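Local coordinates for L-amino acid deaminase (Proteus vulgaris, PDB 5I39), which probably catalyses the FAD-dependent oxidative deamination of L-amino acids, as a membrane-associated flavoprotein of the amino acid oxidase kind, at residues A[129-132]-A[133-137]; A[243-246]-A[247-250]; A[322-325]-A[326-329]. One frame throughout, in Å; residues are numbered along the deposited sequence. Where two conformers were deposited one is given.

Contact 1 of 3, residues A[129-132]-A[133-137]; sequences EDLV and NVRKW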
ATOM      1  N   GLU A 129      -8.630 -15.776 -23.773  1.00 15.88           N
ATOM      2  CA  GLU A 129      -7.250 -16.038 -23.337  1.00 16.15           C
ATOM      3  C   GLU A 129      -7.020 -15.603 -21.887  1.00 15.03           C
ATOM      4  O   GLU A 129      -6.422 -16.333 -21.098  1.00 14.75           O
ATOM      5  CB  GLU A 129      -6.246 -15.333 -24.260  1.00 17.91           C
ATOM      6  CG  GLU A 129      -4.778 -15.576 -23.912  1.00 21.92           C
ATOM      7  CD  GLU A 129      -3.815 -15.023 -24.951  1.00 24.96           C
ATOM      8  OE1 GLU A 129      -4.206 -14.136 -25.739  1.00 28.79           O
ATOM      9  OE2 GLU A 129      -2.652 -15.478 -24.975  1.00 28.58           O
ATOM     10  N   ASP A 130      -7.494 -14.408 -21.549  1.00 14.05           N
ATOM     11  CA  ASP A 130      -7.391 -13.898 -20.181  1.00 13.34           C
ATOM     12  C   ASP A 130      -8.131 -14.812 -19.203  1.00 12.49           C
ATOM     13  O   ASP A 130      -7.628 -15.088 -18.116  1.00 12.62           O
ATOM     14  CB  ASP A 130      -7.944 -12.469 -20.108  1.00 13.50           C
ATOM     15  CG  ASP A 130      -7.556 -11.737 -18.829  1.00 14.01           C
ATOM     16  OD1 ASP A 130      -6.484 -12.003 -18.248  1.00 16.08           O
ATOM     17  OD2 ASP A 130      -8.341 -10.863 -18.407  1.00 13.85           O
ATOM     18  N   LEU A 131      -9.307 -15.291 -19.606  1.00 12.05           N
ATOM     19  CA  LEU A 131     -10.085 -16.233 -18.803  1.00 11.73           C
ATOM     20  C   LEU A 131      -9.340 -17.555 -18.586  1.00 11.77           C
ATOM     21  O   LEU A 131      -9.336 -18.086 -17.474  1.00 11.43           O
ATOM     22  CB  LEU A 131     -11.461 -16.477 -19.434  1.00 11.97           C
ATOM     23  CG  LEU A 131     -12.387 -17.492 -18.759  1.00 12.56           C
ATOM     24  CD1 LEU A 131     -12.626 -17.179 -17.291  1.00 12.58           C
ATOM     25  CD2 LEU A 131     -13.702 -17.533 -19.516  1.00 13.19           C
ATOM     26  N   VAL A 132      -8.703 -18.075 -19.636  1.00 12.05           N
ATOM     27  CA  VAL A 132      -7.842 -19.260 -19.498  1.00 12.18           C
ATOM     28  C   VAL A 132      -6.756 -18.988 -18.455  1.00 11.96           C
ATOM     29  O   VAL A 132      -6.516 -19.804 -17.565  1.00 11.70           O
ATOM     30  CB  VAL A 132      -7.197 -19.679 -20.846  1.00 12.75           C
ATOM     31  CG1 VAL A 132      -6.118 -20.738 -20.645  1.00 13.32           C
ATOM     32  CG2 VAL A 132      -8.253 -20.205 -21.807  1.00 13.08           C
ATOM     33  N   ASN A 133      -6.108 -17.833 -18.568  1.00 11.92           N
ATOM     34  CA  ASN A 133      -5.004 -17.496 -17.678  1.00 12.27           C
ATOM     35  C   ASN A 133      -5.429 -17.353 -16.223  1.00 11.40           C
ATOM     36  O   ASN A 133      -4.754 -17.873 -15.335  1.00 11.38           O
ATOM     37  CB  ASN A 133      -4.290 -16.234 -18.163  1.00 13.69           C
ATOM     38  CG  ASN A 133      -3.588 -16.439 -19.493  1.00 15.20           C
ATOM     39  OD1 ASN A 133      -3.338 -17.571 -19.911  1.00 16.61           O
ATOM     40  ND2 ASN A 133      -3.275 -15.344 -20.168  1.00 16.28           N
ATOM     41  N   VAL A 134      -6.549 -16.681 -15.971  1.00 11.04           N
ATOM     42  CA  VAL A 134      -7.025 -16.529 -14.585  0.80 11.07           C
ATOM     43  C   VAL A 134      -7.478 -17.877 -14.008  1.00 10.71           C
ATOM     44  O   VAL A 134      -7.209 -18.172 -12.848  1.00 10.58           O
ATOM     45  CB  VAL A 134      -8.095 -15.417 -14.391  0.80 12.42           C
ATOM     46  CG1 VAL A 134      -7.523 -14.068 -14.780  0.80 13.06           C
ATOM     47  CG2 VAL A 134      -9.384 -15.684 -15.146  0.80 13.18           C
ATOM     48  N   ARG A 135      -8.148 -18.696 -14.817  1.00 10.42           N
ATOM     49  CA  ARG A 135      -8.553 -20.025 -14.357  1.00 10.55           C
ATOM     50  C   ARG A 135      -7.349 -20.879 -13.968  1.00 10.31           C
ATOM     51  O   ARG A 135      -7.361 -21.521 -12.912  1.00 10.79           O
ATOM     52  CB  ARG A 135      -9.419 -20.734 -15.392  1.00 10.43           C
ATOM     53  CG  ARG A 135     -10.872 -20.316 -15.320  1.00  9.84           C
ATOM     54  CD  ARG A 135     -11.689 -20.903 -16.447  1.00 10.21           C
ATOM     55  NE  ARG A 135     -13.107 -20.981 -16.101  1.00  9.61           N
ATOM     56  CZ  ARG A 135     -14.116 -20.959 -16.972  1.00 10.07           C
ATOM     57  NH1 ARG A 135     -13.898 -20.820 -18.278  1.00 11.06           N
ATOM     58  NH2 ARG A 135     -15.365 -21.067 -16.530  1.00 10.56           N
ATOM     59  N   LYS A 136      -6.300 -20.852 -14.788  1.00 10.89           N
ATOM     60  CA  LYS A 136      -5.073 -21.579 -14.459  1.00 11.44           C
ATOM     61  C   LYS A 136      -4.452 -21.050 -13.164  1.00 10.56           C
ATOM     62  O   LYS A 136      -4.004 -21.828 -12.325  1.00 10.60           O
ATOM     63  CB  LYS A 136      -4.047 -21.502 -15.595  1.00 13.22           C
ATOM     64  CG  LYS A 136      -2.834 -22.393 -15.360  1.00 15.91           C
ATOM     65  CD  LYS A 136      -1.779 -22.264 -16.441  1.00 18.07           C
ATOM     66  CE  LYS A 136      -0.603 -23.178 -16.139  1.00 21.99           C
ATOM     67  NZ  LYS A 136       0.476 -23.075 -17.157  1.00 23.68           N
ATOM     68  N   TRP A 137      -4.416 -19.728 -13.023  1.00 10.29           N
ATOM     69  CA  TRP A 137      -3.865 -19.088 -11.831  1.00 10.19           C
ATOM     70  C   TRP A 137      -4.595 -19.550 -10.560  1.00  9.60           C
ATOM     71  O   TRP A 137      -3.956 -19.920  -9.574  1.00  9.61           O
ATOM     72  CB  TRP A 137      -3.900 -17.557 -11.987  1.00 10.12           C
ATOM     73  CG  TRP A 137      -3.251 -16.847 -10.852  1.00  9.85           C
ATOM     74  CD1 TRP A 137      -1.930 -16.531 -10.728  1.00 10.36           C
ATOM     75  CD2 TRP A 137      -3.887 -16.396  -9.656  1.00  9.55           C
ATOM     76  NE1 TRP A 137      -1.704 -15.905  -9.527  1.00 10.31           N
ATOM     77  CE2 TRP A 137      -2.889 -15.809  -8.849  1.00  9.81           C
ATOM     78  CE3 TRP A 137      -5.209 -16.413  -9.194  1.00  9.65           C
ATOM     79  CZ2 TRP A 137      -3.170 -15.254  -7.598  1.00 10.20           C
ATOM     80  CZ3 TRP A 137      -5.488 -15.862  -7.948  1.00  9.93           C
ATOM     81  CH2 TRP A 137      -4.470 -15.295  -7.165  1.00 10.13           C
TER
HETATM   82  O   HOH W   1      -1.225 -15.307 -22.347  1.00 35.63           O
HETATM   83  O   HOH W   2      -3.904 -12.909 -18.913  1.00 26.18           O

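Contact 2 of 3, residues A[243-246]-A[247-250]; sequences SRLF and MQNL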
ATOM      1  N   SER A 243      13.818   6.383  -2.094  1.00  9.53           N
ATOM      2  CA  SER A 243      14.770   5.414  -1.555  1.00  9.36           C
ATOM      3  C   SER A 243      15.997   5.235  -2.448  1.00  9.91           C
ATOM      4  O   SER A 243      17.111   5.151  -1.944  1.00 10.41           O
ATOM      5  CB  SER A 243      14.095   4.070  -1.303  1.00  9.18           C
ATOM      6  OG  SER A 243      13.126   4.184  -0.278  1.00  9.57           O
ATOM      7  N   ARG A 244      15.794   5.199  -3.765  1.00 10.10           N
ATOM      8  CA  ARG A 244      16.914   5.122  -4.708  1.00 10.52           C
ATOM      9  C   ARG A 244      17.890   6.289  -4.512  1.00 11.10           C
ATOM     10  O   ARG A 244      19.096   6.074  -4.382  1.00 11.75           O
ATOM     11  CB  ARG A 244      16.400   5.060  -6.149  1.00 11.44           C
ATOM     12  CG  ARG A 244      17.478   5.127  -7.214  1.00  9.00           C
ATOM     13  CD  ARG A 244      16.892   4.897  -8.580  1.00 10.14           C
ATOM     14  NE  ARG A 244      17.848   5.161  -9.635  1.00 10.47           N
ATOM     15  CZ  ARG A 244      18.838   4.354 -10.020  1.00 10.36           C
ATOM     16  NH1 ARG A 244      19.014   3.168  -9.429  1.00 17.03           N
ATOM     17  NH2 ARG A 244      19.650   4.724 -10.997  1.00 13.31           N
ATOM     18  N   LEU A 245      17.361   7.508  -4.459  1.00 11.02           N
ATOM     19  CA  LEU A 245      18.184   8.707  -4.284  1.00 11.76           C
ATOM     20  C   LEU A 245      18.974   8.651  -2.973  1.00 12.21           C
ATOM     21  O   LEU A 245      20.182   8.901  -2.955  1.00 12.93           O
ATOM     22  CB  LEU A 245      17.305   9.958  -4.318  1.00 10.46           C
ATOM     23  CG  LEU A 245      18.018  11.306  -4.378  1.00 11.45           C
ATOM     24  CD1 LEU A 245      18.622  11.523  -5.748  1.00  8.60           C
ATOM     25  CD2 LEU A 245      17.058  12.435  -4.073  1.00 11.07           C
ATOM     26  N   PHE A 246      18.293   8.303  -1.884  1.00 11.69           N
ATOM     27  CA  PHE A 246      18.938   8.214  -0.576  1.00 11.91           C
ATOM     28  C   PHE A 246      20.096   7.212  -0.591  1.00 11.74           C
ATOM     29  O   PHE A 246      21.198   7.507  -0.116  1.00 12.18           O
ATOM     30  CB  PHE A 246      17.921   7.834   0.506  1.00 12.04           C
ATOM     31  CG  PHE A 246      18.488   7.866   1.898  1.00 12.18           C
ATOM     32  CD1 PHE A 246      18.512   9.050   2.630  1.00 12.78           C
ATOM     33  CD2 PHE A 246      19.017   6.715   2.475  1.00 12.48           C
ATOM     34  CE1 PHE A 246      19.045   9.082   3.912  1.00 13.20           C
ATOM     35  CE2 PHE A 246      19.550   6.742   3.755  1.00 12.96           C
ATOM     36  CZ  PHE A 246      19.563   7.925   4.475  1.00 13.33           C
HETATM   37  N   MSE A 247      19.850   6.035  -1.157  1.00 11.14           N
HETATM   38  CA  MSE A 247      20.888   5.003  -1.236  1.00 11.39           C
HETATM   39  C   MSE A 247      22.014   5.370  -2.178  1.00 11.86           C
HETATM   40  O   MSE A 247      23.168   5.013  -1.913  1.00 12.08           O
HETATM   41  CB  MSE A 247      20.284   3.654  -1.611  1.00 11.47           C
HETATM   42  CG  MSE A 247      19.327   3.086  -0.554  1.00 12.16           C
HETATM   43 SE   MSE A 247      20.050   3.002   1.277  1.00 13.76          SE
HETATM   44  CE  MSE A 247      21.719   2.026   0.917  1.00 14.29           C
ATOM     45  N   GLN A 248      21.718   6.085  -3.266  1.00 12.26           N
ATOM     46  CA  GLN A 248      22.760   6.548  -4.195  0.50 12.78           C
ATOM     47  C   GLN A 248      23.803   7.420  -3.494  1.00 12.81           C
ATOM     48  O   GLN A 248      24.995   7.352  -3.806  1.00 13.49           O
ATOM     49  CB  GLN A 248      22.155   7.302  -5.389  0.50 13.55           C
ATOM     50  CG  GLN A 248      21.919   6.417  -6.599  0.50 14.94           C
ATOM     51  CD  GLN A 248      21.047   7.066  -7.652  0.50 15.53           C
ATOM     52  OE1 GLN A 248      20.275   7.974  -7.360  0.50 16.10           O
ATOM     53  NE2 GLN A 248      21.160   6.590  -8.887  0.50 17.54           N
ATOM     54  N   ASN A 249      23.358   8.236  -2.540  1.00 12.36           N
ATOM     55  CA  ASN A 249      24.288   9.060  -1.750  1.00 12.99           C
ATOM     56  C   ASN A 249      25.188   8.245  -0.813  1.00 13.23           C
ATOM     57  O   ASN A 249      26.204   8.746  -0.347  1.00 14.56           O
ATOM     58  CB  ASN A 249      23.535  10.134  -0.963  1.00 13.70           C
ATOM     59  CG  ASN A 249      22.906  11.185  -1.861  1.00 14.09           C
ATOM     60  OD1 ASN A 249      23.430  11.500  -2.926  1.00 15.88           O
ATOM     61  ND2 ASN A 249      21.788  11.739  -1.430  1.00 14.33           N
ATOM     62  N   LEU A 250      24.793   7.001  -0.539  1.00 13.12           N
ATOM     63  CA  LEU A 250      25.623   6.009   0.152  1.00 13.02           C
ATOM     64  C   LEU A 250      26.350   5.045  -0.811  1.00 13.53           C
ATOM     65  O   LEU A 250      26.904   4.033  -0.379  1.00 14.71           O
ATOM     66  CB  LEU A 250      24.739   5.225   1.128  1.00 13.14           C
ATOM     67  CG  LEU A 250      24.051   6.040   2.226  1.00 13.76           C
ATOM     68  CD1 LEU A 250      23.070   5.163   2.981  1.00 13.85           C
ATOM     69  CD2 LEU A 250      25.050   6.651   3.195  1.00 15.35           C
TER
HETATM   70  O   HOH W   3      21.588  10.700  -4.814  1.00 19.99           O

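Contact 3 of 3, residues A[322-325]-A[326-329]; sequences NASL and EKLK. With EDO (1,2-ethanediol), chain G.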
ATOM      1  N   ASN A 322     -12.309  13.000 -17.515  1.00 15.28           N
ATOM      2  CA  ASN A 322     -13.737  13.266 -17.642  1.00 15.29           C
ATOM      3  C   ASN A 322     -14.459  12.151 -18.405  1.00 14.46           C
ATOM      4  O   ASN A 322     -15.532  11.700 -17.994  1.00 14.73           O
ATOM      5  CB  ASN A 322     -13.952  14.605 -18.341  1.00 16.65           C
ATOM      6  CG  ASN A 322     -15.410  15.011 -18.380  1.00 18.05           C
ATOM      7  OD1 ASN A 322     -15.960  15.457 -17.377  1.00 20.58           O
ATOM      8  ND2 ASN A 322     -16.044  14.865 -19.540  1.00 18.73           N
ATOM      9  N   ALA A 323     -13.853  11.707 -19.504  1.00 13.96           N
ATOM     10  CA  ALA A 323     -14.394  10.611 -20.313  1.00 13.81           C
ATOM     11  C   ALA A 323     -14.468   9.296 -19.532  1.00 13.57           C
ATOM     12  O   ALA A 323     -15.377   8.500 -19.748  1.00 13.96           O
ATOM     13  CB  ALA A 323     -13.569  10.430 -21.578  1.00 14.47           C
ATOM     14  N   SER A 324     -13.523   9.082 -18.620  1.00 13.22           N
ATOM     15  CA  SER A 324     -13.551   7.905 -17.753  1.00 12.59           C
ATOM     16  C   SER A 324     -14.802   7.897 -16.872  1.00 11.98           C
ATOM     17  O   SER A 324     -15.467   6.869 -16.745  1.00 12.17           O
ATOM     18  CB  SER A 324     -12.297   7.824 -16.885  1.00 12.70           C
ATOM     19  OG  SER A 324     -12.197   6.542 -16.294  1.00 13.05           O
ATOM     20  N   LEU A 325     -15.133   9.045 -16.285  1.00 12.13           N
ATOM     21  CA  LEU A 325     -16.372   9.178 -15.515  1.00 12.43           C
ATOM     22  C   LEU A 325     -17.609   8.986 -16.383  1.00 12.33           C
ATOM     23  O   LEU A 325     -18.577   8.366 -15.949  1.00 12.77           O
ATOM     24  CB  LEU A 325     -16.438  10.528 -14.798  1.00 12.91           C
ATOM     25  CG  LEU A 325     -15.341  10.783 -13.762  1.00 13.57           C
ATOM     26  CD1 LEU A 325     -15.455  12.192 -13.211  1.00 15.03           C
ATOM     27  CD2 LEU A 325     -15.371   9.774 -12.623  1.00 14.29           C
ATOM     28  N   GLU A 326     -17.568   9.498 -17.609  1.00 12.46           N
ATOM     29  CA  GLU A 326     -18.680   9.309 -18.536  1.00 12.88           C
ATOM     30  C   GLU A 326     -18.927   7.842 -18.867  1.00 12.71           C
ATOM     31  O   GLU A 326     -20.077   7.396 -18.882  1.00 13.15           O
ATOM     32  CB  GLU A 326     -18.466  10.124 -19.812  1.00 13.75           C
ATOM     33  CG  GLU A 326     -18.702  11.613 -19.616  1.00 15.22           C
ATOM     34  CD  GLU A 326     -20.160  11.931 -19.347  1.00 17.23           C
ATOM     35  OE1 GLU A 326     -21.004  11.593 -20.200  1.00 20.21           O
ATOM     36  OE2 GLU A 326     -20.468  12.507 -18.284  1.00 19.41           O
ATOM     37  N   LYS A 327     -17.868   7.080 -19.122  1.00 12.86           N
ATOM     38  CA  LYS A 327     -18.079   5.662 -19.438  1.00 13.79           C
ATOM     39  C   LYS A 327     -18.450   4.842 -18.199  1.00 12.97           C
ATOM     40  O   LYS A 327     -19.216   3.893 -18.314  1.00 13.13           O
ATOM     41  CB  LYS A 327     -16.943   5.050 -20.259  1.00 16.27           C
ATOM     42  CG  LYS A 327     -15.588   4.973 -19.607  1.00 16.90           C
ATOM     43  CD  LYS A 327     -14.581   4.382 -20.583  1.00 17.77           C
ATOM     44  CE  LYS A 327     -13.155   4.523 -20.089  1.00 17.65           C
ATOM     45  NZ  LYS A 327     -12.909   3.679 -18.894  1.00 16.82           N
ATOM     46  N   LEU A 328     -17.964   5.239 -17.022  1.00 12.31           N
ATOM     47  CA  LEU A 328     -18.441   4.652 -15.758  1.00 12.15           C
ATOM     48  C   LEU A 328     -19.956   4.835 -15.607  1.00 11.97           C
ATOM     49  O   LEU A 328     -20.680   3.888 -15.288  1.00 12.20           O
ATOM     50  CB  LEU A 328     -17.720   5.276 -14.557  1.00 12.51           C
ATOM     51  CG  LEU A 328     -18.221   4.902 -13.152  1.00 12.62           C
ATOM     52  CD1 LEU A 328     -18.078   3.411 -12.893  1.00 13.09           C
ATOM     53  CD2 LEU A 328     -17.483   5.701 -12.091  1.00 13.15           C
ATOM     54  N   LYS A 329     -20.415   6.062 -15.832  1.00 12.26           N
ATOM     55  CA  LYS A 329     -21.836   6.395 -15.736  1.00 12.56           C
ATOM     56  C   LYS A 329     -22.684   5.709 -16.805  1.00 12.50           C
ATOM     57  O   LYS A 329     -23.830   5.349 -16.543  1.00 14.00           O
ATOM     58  CB  LYS A 329     -22.024   7.912 -15.804  1.00 13.04           C
ATOM     59  CG  LYS A 329     -21.491   8.626 -14.574  1.00 13.84           C
ATOM     60  CD  LYS A 329     -21.340  10.118 -14.796  1.00 14.59           C
ATOM     61  CE  LYS A 329     -20.695  10.776 -13.590  1.00 16.09           C
ATOM     62  NZ  LYS A 329     -20.482  12.229 -13.788  1.00 17.24           N
TER
HETATM   63  C1  EDO G 506     -18.167  13.620 -16.220  1.00 20.44           C
HETATM   64  O1  EDO G 506     -19.019  12.480 -16.080  1.00 18.53           O
HETATM   65  C2  EDO G 506     -18.977  14.905 -16.065  1.00 22.05           C
HETATM   66  O2  EDO G 506     -19.674  14.959 -14.812  1.00 22.76           O
HETATM   67  O   HOH W   4     -14.533   4.225 -16.542  1.00 14.96           O

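Contact 1 of 3, residues A[129-132]-A[133-137]
Glu129 and Asn133 run side by side and point the same way, with carboxylate and amide planes 55° apart, and a water joins their ends. Asn133 ND2 donates to this water at 3.0 Å, and the water donates in turn to Glu129 OE2, also at 3.0 Å. The Asn133 side chain folds back over the preceding turn because CG stands beside its own backbone N (chi1 -66°), which brings the amide near the Glu129 carbonyl.

Asp130 receives the second bond of that amide, again through water: Asn133 ND2 gives to it at 2.8 Å, and it gives to Asp130 OD1 at 2.8 Å. The carboxylate is held mainly by other partners, with Lys87 in a salt bridge to OD1 and the backbone N of Leu126 bonded to OD2. Both residues lie in the first turns of helix 128-143, one face of which packs on strand 153-156 through Val134 and Arg135, both touching Ile155.

Leu131 turns its branches to Arg135. Its CD1 lies over one face of the guanidinium, while CD2 reaches Arg135 NH1 at 3.5 Å; the arginine is extended from CG to NE and crosses the leucine at a slant.

Val132 contributes mostly backbone. Its carbonyl O takes the N-H of Lys136 at 3.0 Å, with an N-H...O angle of 163°.

Contact 2 of 3, residues A[243-246]-A[247-250]
Met247, modelled as selenomethionine, makes a Met-aromatic contact with Phe246 in the short helix 243-248, which follows strand 235-237 of the six-stranded, Rossmann-like sheet of the FAD-binding fold. The selenium sits at the edge of the ring, 84° off its normal, with Met247 SE 5.3 Å from the centroid of Phe246 and 4.0 Å from Phe246 CD2. Bends at chi2 and chi3 curl the chain there, and Val237, Leu367 and Ile369 of the sheet pack against it. The phenyl group itself belongs to the flavin pocket, touching FAD and Ala210.

Gln248 N bonds to Arg244 O at 2.8 Å. In one of the two conformers of Gln248, the amide NE2 lies over one face of the Arg244 guanidinium, offset toward its rim, with the planes 53° apart; both are donors and no hydrogen bond joins them. The arginine is anchored through NH1, by a salt bridge to Asp253 and a hydrogen bond to the carbonyl of Val254.

Asn249 N is shared between two carbonyls: it bonds to Leu245 O at 3.3 Å and, weakly, to Phe246 O. A water adds a second link, donating to Leu245 O at 2.9 Å and more weakly to Asn249 OD1.

Leu250 N turns back to Met247 O at 2.9 Å, while Leu250 CD1 comes obliquely to the Phe246 ring, 3.9 Å from CE2.

Contact 3 of 3, residues A[322-325]-A[326-329]
The amide of Asn322 and the carboxylate of Glu326 meet a bound 1,2-ethanediol, probably picked up from the crystallisation liquor, in different ways. Its carbon C1 stands above one face of the Asn322 amide, beside OD1, with Asn322 OD1 3.1 Å from EDO C1; the amide ND2 lies near Glu326 CG. The hydroxyl O1 instead meets the carboxylate only a little out of its plane, and Glu326 OE2 accepts a short bond from EDO O1 at 2.6 Å. Lys329 completes the bridge: its NZ donates to the same EDO O1 at 2.7 Å, so the glycol hydroxyl stands between the acid and the amine. Glu326 bends at chi2 (-68°) to bring OE2 there, whereas Lys329 runs extended, its CG pressed on Leu325 O at 3.2 Å.

On another side, Lys327 curls at its last torsion (chi4 68°) toward Ser324. A water accepts from Lys327 NZ at 2.9 Å and lies 2.8 Å from Ser324 O, to which it can donate; Gly281 O also takes a bond from NZ. With Leu325 and Leu328 on the β-sheet, touching Ile266 and Thr295, and Asn322 and Glu326 exposed, helix 318-331 is an amphipathic helix packed on the large mixed sheet.

How the contacts relate
All three contacts are local, between residues close in sequence along one helix or, in contact 2, along a helix and the residues that follow it. All are partly buried, but their surroundings differ. Contact 2 belongs to the FAD-binding part of the fold: Phe246 touches the cofactor while Met247 packs on the sheet, so its buried side chains meet through apolar contacts. Contacts 1 and 3, each about 26 Å from the chain centre, sit on helices laid over strands of the large mixed sheet, with Glu129, Asn133, Asn322 and Glu326 exposed. Water links an amide to carboxylates in contact 1, whereas a glycol joins acid to amine in contact 3. None touches another.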